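DyP2 (Amycolatopsis sp. ATCC 39116, PDB 4G2C) is a haem-containing dye-decolorizing peroxidase that probably oxidises dyes and lignin-related compounds with hydrogen peroxide and also binds manganese. Local coordinates at residues A[233-245]-A[326-338]. Numbering follows the deposited sequence.
Sequences AERDTTDGVNDWD and SHHPVGNDFSYDS. With ACT (acetate ion), chain N; ACT (acetate ion), chain G; ACT (acetate ion), chain H.
Asp-333 lays its carboxylate into the loop 240-244, where three consecutive backbone N-H groups turn inward to grip it. OD2 of Asp-333 accepts from Asn-242 N at 2.9 Å. OD1 of Asp-333 takes two bonds, one from Asp-243 N at 2.7 Å on its syn side. The other comes from Trp-244 N at 2.9 Å and is the straightest of the three. With CG anti to the backbone N (chi1 -158°), the side chain reaches this cluster of donors, and aspartate suits the place because both its oxygens can be used. With an alanine in its place, the three amides would have no carboxylate to bind, and the loop would probably be freer to shift. Asp-239 answers in the other direction: its OD1 receives Asn-332 N at 3.1 Å, its OD2 Asp-333 N at 2.9 Å. The two carboxylate planes stand 82° apart, and the amides gathered round each probably ease their like charges. Gly-331 suits its place because a side chain would run into OD2 of Asp-239. Trp-244 runs alongside Asn-332, with CD1 of Trp-244 3.7 Å from ND2 of Asn-332; a water joins that ND2 to OE2 of Glu-234, which also forms a salt bridge with Arg-221, while Arg-357 holds OD1 of Asn-332. The side chain of Asn-332 comes within about 5 Å of the haem. Thus the loop leaving helix 228-237 meets the one running between helices 303-309 and 350-354.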
ATOM      1  N   ALA A 233      -9.147  13.959 -13.191  1.00 26.64           N
ATOM      2  CA  ALA A 233      -8.225  14.795 -12.438  1.00 27.99           C
ATOM      3  C   ALA A 233      -6.783  14.469 -12.809  1.00 27.82           C
ATOM      4  O   ALA A 233      -5.962  15.366 -12.999  1.00 28.41           O
ATOM      5  CB  ALA A 233      -8.451  14.627 -10.918  1.00 23.15           C
ATOM      6  N   GLU A 234      -6.493  13.176 -12.900  1.00 25.26           N
ATOM      7  CA  GLU A 234      -5.175  12.690 -13.249  1.00 25.56           C
ATOM      8  C   GLU A 234      -4.786  13.198 -14.633  1.00 28.46           C
ATOM      9  O   GLU A 234      -3.658  13.649 -14.834  1.00 25.46           O
ATOM     10  CB  GLU A 234      -5.153  11.159 -13.205  1.00 21.70           C
ATOM     11  CG  GLU A 234      -3.773  10.521 -13.349  1.00 23.01           C
ATOM     12  CD  GLU A 234      -2.920  10.620 -12.077  1.00 29.15           C
ATOM     13  OE1 GLU A 234      -3.386  11.200 -11.072  1.00 25.17           O
ATOM     14  OE2 GLU A 234      -1.775  10.111 -12.079  1.00 25.67           O
ATOM     15  N   ARG A 235      -5.734  13.135 -15.571  1.00 27.23           N
ATOM     16  CA  ARG A 235      -5.520  13.601 -16.940  1.00 27.97           C
ATOM     17  C   ARG A 235      -5.311  15.110 -16.979  1.00 29.57           C
ATOM     18  O   ARG A 235      -4.367  15.590 -17.613  1.00 30.19           O
ATOM     19  CB  ARG A 235      -6.695  13.201 -17.853  1.00 30.56           C
ATOM     20  CG  ARG A 235      -6.672  13.838 -19.268  1.00 29.30           C
ATOM     21  CD  ARG A 235      -7.709  13.178 -20.195  1.00 27.73           C
ATOM     22  NE  ARG A 235      -8.889  12.790 -19.427  1.00 46.55           N
ATOM     23  CZ  ARG A 235      -9.409  11.566 -19.375  1.00 41.58           C
ATOM     24  NH1 ARG A 235      -8.875  10.572 -20.076  1.00 40.62           N
ATOM     25  NH2 ARG A 235     -10.482  11.345 -18.623  1.00 39.70           N
ATOM     26  N   ASP A 236      -6.174  15.857 -16.290  1.00 27.96           N
ATOM     27  CA  ASP A 236      -6.144  17.313 -16.377  1.00 28.50           C
ATOM     28  C   ASP A 236      -4.976  17.957 -15.638  1.00 32.87           C
ATOM     29  O   ASP A 236      -4.505  19.028 -16.044  1.00 30.21           O
ATOM     30  CB  ASP A 236      -7.446  17.933 -15.865  1.00 31.76           C
ATOM     31  CG  ASP A 236      -8.682  17.385 -16.568  1.00 34.95           C
ATOM     32  OD1 ASP A 236      -8.541  16.672 -17.578  1.00 29.59           O
ATOM     33  OD2 ASP A 236      -9.807  17.672 -16.103  1.00 37.85           O
ATOM     34  N   THR A 237      -4.513  17.332 -14.556  1.00 29.44           N
ATOM     35  CA  THR A 237      -3.592  18.027 -13.637  1.00 30.33           C
ATOM     36  C   THR A 237      -2.252  17.349 -13.377  1.00 29.19           C
ATOM     37  O   THR A 237      -1.483  17.807 -12.527  1.00 32.63           O
ATOM     38  CB  THR A 237      -4.255  18.324 -12.255  1.00 35.73           C
ATOM     39  OG1 THR A 237      -4.308  17.115 -11.477  1.00 31.15           O
ATOM     40  CG2 THR A 237      -5.666  18.893 -12.432  1.00 31.22           C
ATOM     41  N   THR A 238      -1.956  16.265 -14.087  1.00 27.89           N
ATOM     42  CA  THR A 238      -0.634  15.658 -13.974  1.00 27.78           C
ATOM     43  C   THR A 238       0.002  15.602 -15.356  1.00 27.85           C
ATOM     44  O   THR A 238      -0.468  16.267 -16.265  1.00 29.00           O
ATOM     45  CB  THR A 238      -0.685  14.237 -13.357  1.00 27.26           C
ATOM     46  OG1 THR A 238      -1.354  13.342 -14.255  1.00 22.44           O
ATOM     47  CG2 THR A 238      -1.411  14.252 -12.011  1.00 28.96           C
ATOM     48  N   ASP A 239       1.060  14.807 -15.518  1.00 26.44           N
ATOM     49  CA  ASP A 239       1.665  14.666 -16.837  1.00 28.13           C
ATOM     50  C   ASP A 239       0.649  14.082 -17.832  1.00 25.59           C
ATOM     51  O   ASP A 239       0.690  14.386 -19.015  1.00 24.79           O
ATOM     52  CB  ASP A 239       3.008  13.905 -16.807  1.00 23.78           C
ATOM     53  CG  ASP A 239       2.931  12.555 -16.086  1.00 25.73           C
ATOM     54  OD1 ASP A 239       2.134  12.424 -15.129  1.00 26.73           O
ATOM     55  OD2 ASP A 239       3.692  11.627 -16.468  1.00 24.72           O
ATOM     56  N   GLY A 240      -0.293  13.288 -17.326  1.00 25.70           N
ATOM     57  CA  GLY A 240      -1.408  12.809 -18.128  1.00 24.45           C
ATOM     58  C   GLY A 240      -1.685  11.327 -17.964  1.00 26.41           C
ATOM     59  O   GLY A 240      -1.160  10.676 -17.052  1.00 26.10           O
ATOM     60  N   VAL A 241      -2.518  10.796 -18.853  1.00 25.80           N
ATOM     61  CA  VAL A 241      -2.863   9.381 -18.861  1.00 24.54           C
ATOM     62  C   VAL A 241      -2.774   8.800 -20.277  1.00 28.50           C
ATOM     63  O   VAL A 241      -3.541   7.918 -20.634  1.00 30.62           O
ATOM     64  CB  VAL A 241      -4.294   9.177 -18.348  1.00 28.44           C
ATOM     65  CG1 VAL A 241      -4.440   9.723 -16.912  1.00 25.48           C
ATOM     66  CG2 VAL A 241      -5.291   9.855 -19.281  1.00 27.91           C
ATOM     67  N   ASN A 242      -1.843   9.303 -21.085  1.00 28.56           N
ATOM     68  CA  ASN A 242      -1.741   8.885 -22.489  1.00 28.56           C
ATOM     69  C   ASN A 242      -1.032   7.558 -22.641  1.00 26.76           C
ATOM     70  O   ASN A 242      -1.316   6.777 -23.539  1.00 36.45           O
ATOM     71  CB  ASN A 242      -0.962   9.912 -23.315  1.00 27.75           C
ATOM     72  CG  ASN A 242      -1.581  11.293 -23.284  1.00 28.51           C
ATOM     73  OD1 ASN A 242      -2.806  11.458 -23.217  1.00 25.39           O
ATOM     74  ND2 ASN A 242      -0.730  12.301 -23.339  1.00 23.75           N
ATOM     75  N   ASP A 243      -0.076   7.324 -21.769  1.00 24.70           N
ATOM     76  CA  ASP A 243       0.783   6.169 -21.890  1.00 28.87           C
ATOM     77  C   ASP A 243       0.345   5.115 -20.870  1.00 31.77           C
ATOM     78  O   ASP A 243       0.328   3.921 -21.165  1.00 33.07           O
ATOM     79  CB  ASP A 243       2.215   6.616 -21.640  1.00 27.46           C
ATOM     80  CG  ASP A 243       3.226   5.680 -22.221  1.00 40.42           C
ATOM     81  OD1 ASP A 243       2.837   4.539 -22.569  1.00 43.52           O
ATOM     82  OD2 ASP A 243       4.416   6.085 -22.307  1.00 47.71           O
ATOM     83  N   TRP A 244      -0.019   5.566 -19.672  1.00 26.65           N
ATOM     84  CA  TRP A 244      -0.499   4.659 -18.635  1.00 27.94           C
ATOM     85  C   TRP A 244      -1.928   5.011 -18.224  1.00 25.34           C
ATOM     86  O   TRP A 244      -2.198   6.126 -17.789  1.00 23.82           O
ATOM     87  CB  TRP A 244       0.435   4.683 -17.415  1.00 25.42           C
ATOM     88  CG  TRP A 244      -0.085   3.860 -16.270  1.00 24.73           C
ATOM     89  CD1 TRP A 244      -0.577   4.324 -15.086  1.00 24.59           C
ATOM     90  CD2 TRP A 244      -0.200   2.430 -16.220  1.00 21.75           C
ATOM     91  NE1 TRP A 244      -0.981   3.275 -14.299  1.00 25.96           N
ATOM     92  CE2 TRP A 244      -0.755   2.102 -14.971  1.00 23.84           C
ATOM     93  CE3 TRP A 244       0.119   1.400 -17.112  1.00 19.32           C
ATOM     94  CZ2 TRP A 244      -0.996   0.786 -14.586  1.00 22.16           C
ATOM     95  CZ3 TRP A 244      -0.108   0.115 -16.739  1.00 21.18           C
ATOM     96  CH2 TRP A 244      -0.668  -0.195 -15.487  1.00 24.97           C
ATOM     97  N   ASP A 245      -2.842   4.061 -18.386  1.00 27.29           N
ATOM     98  CA  ASP A 245      -4.223   4.229 -17.935  1.00 27.03           C
ATOM     99  C   ASP A 245      -4.316   3.699 -16.491  1.00 27.97           C
ATOM    100  O   ASP A 245      -4.110   2.512 -16.248  1.00 23.61           O
ATOM    101  CB  ASP A 245      -5.166   3.481 -18.889  1.00 27.68           C
ATOM    102  CG  ASP A 245      -6.627   3.454 -18.403  1.00 37.86           C
ATOM    103  OD1 ASP A 245      -7.065   4.402 -17.704  1.00 32.96           O
ATOM    104  OD2 ASP A 245      -7.342   2.478 -18.742  1.00 35.75           O
ATOM    105  N   SER A 326      12.224  15.899 -12.425  1.00 25.60           N
ATOM    106  CA  SER A 326      10.863  15.916 -12.968  1.00 28.03           C
ATOM    107  C   SER A 326       9.789  15.762 -11.897  1.00 28.00           C
ATOM    108  O   SER A 326       9.109  14.748 -11.847  1.00 28.36           O
ATOM    109  CB  SER A 326      10.665  14.816 -14.016  1.00 28.34           C
ATOM    110  OG  SER A 326      11.511  14.991 -15.123  1.00 29.04           O
ATOM    111  N   HIS A 327       9.609  16.776 -11.062  1.00 30.70           N
ATOM    112  CA  HIS A 327       8.602  16.695 -10.013  1.00 25.98           C
ATOM    113  C   HIS A 327       7.668  17.899 -10.054  1.00 30.06           C
ATOM    114  O   HIS A 327       7.249  18.425  -9.015  1.00 26.52           O
ATOM    115  CB  HIS A 327       9.281  16.573  -8.660  1.00 25.70           C
ATOM    116  CG  HIS A 327      10.366  17.581  -8.448  1.00 31.59           C
ATOM    117  ND1 HIS A 327      11.704  17.265  -8.542  1.00 26.63           N
ATOM    118  CD2 HIS A 327      10.309  18.906  -8.166  1.00 31.60           C
ATOM    119  CE1 HIS A 327      12.424  18.353  -8.319  1.00 32.45           C
ATOM    120  NE2 HIS A 327      11.601  19.362  -8.090  1.00 29.55           N
ATOM    121  N   HIS A 328       7.332  18.328 -11.265  1.00 24.05           N
ATOM    122  CA  HIS A 328       6.384  19.421 -11.418  1.00 28.58           C
ATOM    123  C   HIS A 328       5.259  19.072 -12.408  1.00 27.43           C
ATOM    124  O   HIS A 328       5.142  19.705 -13.455  1.00 27.47           O
ATOM    125  CB  HIS A 328       7.090  20.701 -11.881  1.00 24.99           C
ATOM    126  CG  HIS A 328       8.348  21.016 -11.131  1.00 31.43           C
ATOM    127  ND1 HIS A 328       8.358  21.778  -9.977  1.00 25.38           N
ATOM    128  CD2 HIS A 328       9.642  20.696 -11.386  1.00 29.83           C
ATOM    129  CE1 HIS A 328       9.603  21.900  -9.549  1.00 31.51           C
ATOM    130  NE2 HIS A 328      10.403  21.257 -10.387  1.00 32.18           N
ATOM    131  N   PRO A 329       4.423  18.080 -12.063  1.00 27.29           N
ATOM    132  CA  PRO A 329       4.585  17.342 -10.806  1.00 27.08           C
ATOM    133  C   PRO A 329       5.228  15.993 -11.061  1.00 25.08           C
ATOM    134  O   PRO A 329       5.576  15.674 -12.201  1.00 25.47           O
ATOM    135  CB  PRO A 329       3.140  17.158 -10.335  1.00 24.70           C
ATOM    136  CG  PRO A 329       2.363  16.996 -11.621  1.00 24.25           C
ATOM    137  CD  PRO A 329       3.124  17.779 -12.699  1.00 28.45           C
ATOM    138  N   VAL A 330       5.405  15.217 -10.002  1.00 25.12           N
ATOM    139  CA  VAL A 330       5.890  13.858 -10.137  1.00 24.46           C
ATOM    140  C   VAL A 330       5.000  13.159 -11.153  1.00 23.37           C
ATOM    141  O   VAL A 330       3.787  13.123 -10.983  1.00 23.42           O
ATOM    142  CB  VAL A 330       5.790  13.109  -8.802  1.00 21.47           C
ATOM    143  CG1 VAL A 330       6.183  11.636  -8.994  1.00 18.41           C
ATOM    144  CG2 VAL A 330       6.673  13.791  -7.754  1.00 23.17           C
ATOM    145  N   GLY A 331       5.589  12.604 -12.207  1.00 23.78           N
ATOM    146  CA  GLY A 331       4.781  11.983 -13.246  1.00 26.45           C
ATOM    147  C   GLY A 331       4.445  10.526 -12.986  1.00 22.42           C
ATOM    148  O   GLY A 331       5.115   9.867 -12.204  1.00 22.24           O
ATOM    149  N   ASN A 332       3.414  10.026 -13.660  1.00 23.96           N
ATOM    150  CA  ASN A 332       3.097   8.598 -13.665  1.00 21.01           C
ATOM    151  C   ASN A 332       2.697   8.082 -15.054  1.00 25.25           C
ATOM    152  O   ASN A 332       2.352   6.910 -15.214  1.00 24.67           O
ATOM    153  CB  ASN A 332       1.974   8.273 -12.666  1.00 20.05           C
ATOM    154  CG  ASN A 332       1.962   6.810 -12.275  1.00 20.99           C
ATOM    155  OD1 ASN A 332       3.014   6.222 -12.059  1.00 18.92           O
ATOM    156  ND2 ASN A 332       0.776   6.210 -12.208  1.00 20.53           N
ATOM    157  N   ASP A 333       2.744   8.961 -16.049  1.00 23.08           N
ATOM    158  CA  ASP A 333       2.338   8.622 -17.401  1.00 21.96           C
ATOM    159  C   ASP A 333       3.483   8.015 -18.214  1.00 26.83           C
ATOM    160  O   ASP A 333       4.057   8.668 -19.086  1.00 22.96           O
ATOM    161  CB  ASP A 333       1.825   9.870 -18.105  1.00 25.06           C
ATOM    162  CG  ASP A 333       0.916   9.539 -19.250  1.00 28.09           C
ATOM    163  OD1 ASP A 333       0.548   8.353 -19.365  1.00 29.10           O
ATOM    164  OD2 ASP A 333       0.573  10.452 -20.026  1.00 27.10           O
ATOM    165  N   PHE A 334       3.812   6.764 -17.915  1.00 23.85           N
ATOM    166  CA  PHE A 334       4.869   6.047 -18.629  1.00 20.01           C
ATOM    167  C   PHE A 334       4.609   4.542 -18.573  1.00 23.27           C
ATOM    168  O   PHE A 334       3.891   4.051 -17.694  1.00 20.72           O
ATOM    169  CB  PHE A 334       6.236   6.313 -17.984  1.00 21.38           C
ATOM    170  CG  PHE A 334       6.324   5.849 -16.553  1.00 21.74           C
ATOM    171  CD1 PHE A 334       6.636   4.518 -16.252  1.00 20.45           C
ATOM    172  CD2 PHE A 334       6.041   6.724 -15.511  1.00 19.27           C
ATOM    173  CE1 PHE A 334       6.698   4.074 -14.935  1.00 22.04           C
ATOM    174  CE2 PHE A 334       6.086   6.289 -14.180  1.00 24.80           C
ATOM    175  CZ  PHE A 334       6.423   4.964 -13.888  1.00 22.96           C
ATOM    176  N   SER A 335       5.205   3.824 -19.518  1.00 22.89           N
ATOM    177  CA  SER A 335       5.238   2.370 -19.518  1.00 20.90           C
ATOM    178  C   SER A 335       6.681   2.012 -19.805  1.00 17.30           C
ATOM    179  O   SER A 335       7.519   2.892 -19.959  1.00 18.35           O
ATOM    180  CB  SER A 335       4.338   1.787 -20.621  1.00 26.02           C
ATOM    181  OG  SER A 335       4.919   1.957 -21.908  1.00 22.95           O
ATOM    182  N   TYR A 336       6.970   0.719 -19.899  1.00 20.08           N
ATOM    183  CA  TYR A 336       8.320   0.266 -20.196  1.00 23.52           C
ATOM    184  C   TYR A 336       8.485  -0.211 -21.648  1.00 27.02           C
ATOM    185  O   TYR A 336       9.421  -0.953 -21.958  1.00 24.60           O
ATOM    186  CB  TYR A 336       8.702  -0.855 -19.231  1.00 23.73           C
ATOM    187  CG  TYR A 336       8.603  -0.418 -17.805  1.00 21.49           C
ATOM    188  CD1 TYR A 336       9.588   0.385 -17.239  1.00 22.41           C
ATOM    189  CD2 TYR A 336       7.519  -0.792 -17.020  1.00 20.81           C
ATOM    190  CE1 TYR A 336       9.492   0.812 -15.929  1.00 20.19           C
ATOM    191  CE2 TYR A 336       7.418  -0.378 -15.711  1.00 21.09           C
ATOM    192  CZ  TYR A 336       8.411   0.426 -15.172  1.00 19.71           C
ATOM    193  OH  TYR A 336       8.319   0.836 -13.868  1.00 23.86           O
ATOM    194  N   ASP A 337       7.573   0.214 -22.522  1.00 25.27           N
ATOM    195  CA  ASP A 337       7.550  -0.261 -23.905  1.00 28.53           C
ATOM    196  C   ASP A 337       8.737   0.253 -24.725  1.00 25.31           C
ATOM    197  O   ASP A 337       9.054  -0.309 -25.764  1.00 32.54           O
ATOM    198  CB  ASP A 337       6.215   0.098 -24.583  1.00 29.48           C
ATOM    199  CG  ASP A 337       5.061  -0.775 -24.106  1.00 32.78           C
ATOM    200  OD1 ASP A 337       5.314  -1.775 -23.396  1.00 36.95           O
ATOM    201  OD2 ASP A 337       3.901  -0.465 -24.436  1.00 30.53           O
ATOM    202  N   SER A 338       9.373   1.327 -24.263  1.00 26.01           N
ATOM    203  CA  SER A 338      10.629   1.803 -24.846  1.00 22.53           C
ATOM    204  C   SER A 338      11.816   1.468 -23.965  1.00 23.41           C
ATOM    205  O   SER A 338      12.844   2.152 -24.028  1.00 23.33           O
ATOM    206  CB  SER A 338      10.602   3.315 -25.058  1.00 22.80           C
ATOM    207  OG  SER A 338       9.672   3.679 -26.055  1.00 23.05           O
TER
HETATM  208  C   ACT N 512     -11.439  15.427 -18.637  1.00 47.00           C
HETATM  209  O   ACT N 512     -11.451  16.649 -18.346  1.00 46.56           O
HETATM  210  OXT ACT N 512     -10.404  14.783 -18.335  1.00 39.64           O
HETATM  211  CH3 ACT N 512     -12.607  14.759 -19.310  1.00 51.92           C
HETATM  212  C   ACT G 505      -8.023   7.146 -20.017  1.00 48.64           C
HETATM  213  O   ACT G 505      -8.156   8.192 -20.710  1.00 49.13           O
HETATM  214  OXT ACT G 505      -9.064   6.651 -19.488  1.00 44.43           O
HETATM  215  CH3 ACT G 505      -6.666   6.531 -19.830  1.00 36.85           C
HETATM  216  C   ACT H 506       1.924   2.591 -25.071  1.00 50.53           C
HETATM  217  O   ACT H 506       2.378   2.141 -26.156  1.00 53.66           O
HETATM  218  OXT ACT H 506       2.655   2.460 -24.052  1.00 39.17           O
HETATM  219  CH3 ACT H 506       0.576   3.253 -24.998  1.00 45.21           C
HETATM  220  O   HOH W   1      -1.616   7.591 -13.246  1.00 24.21           O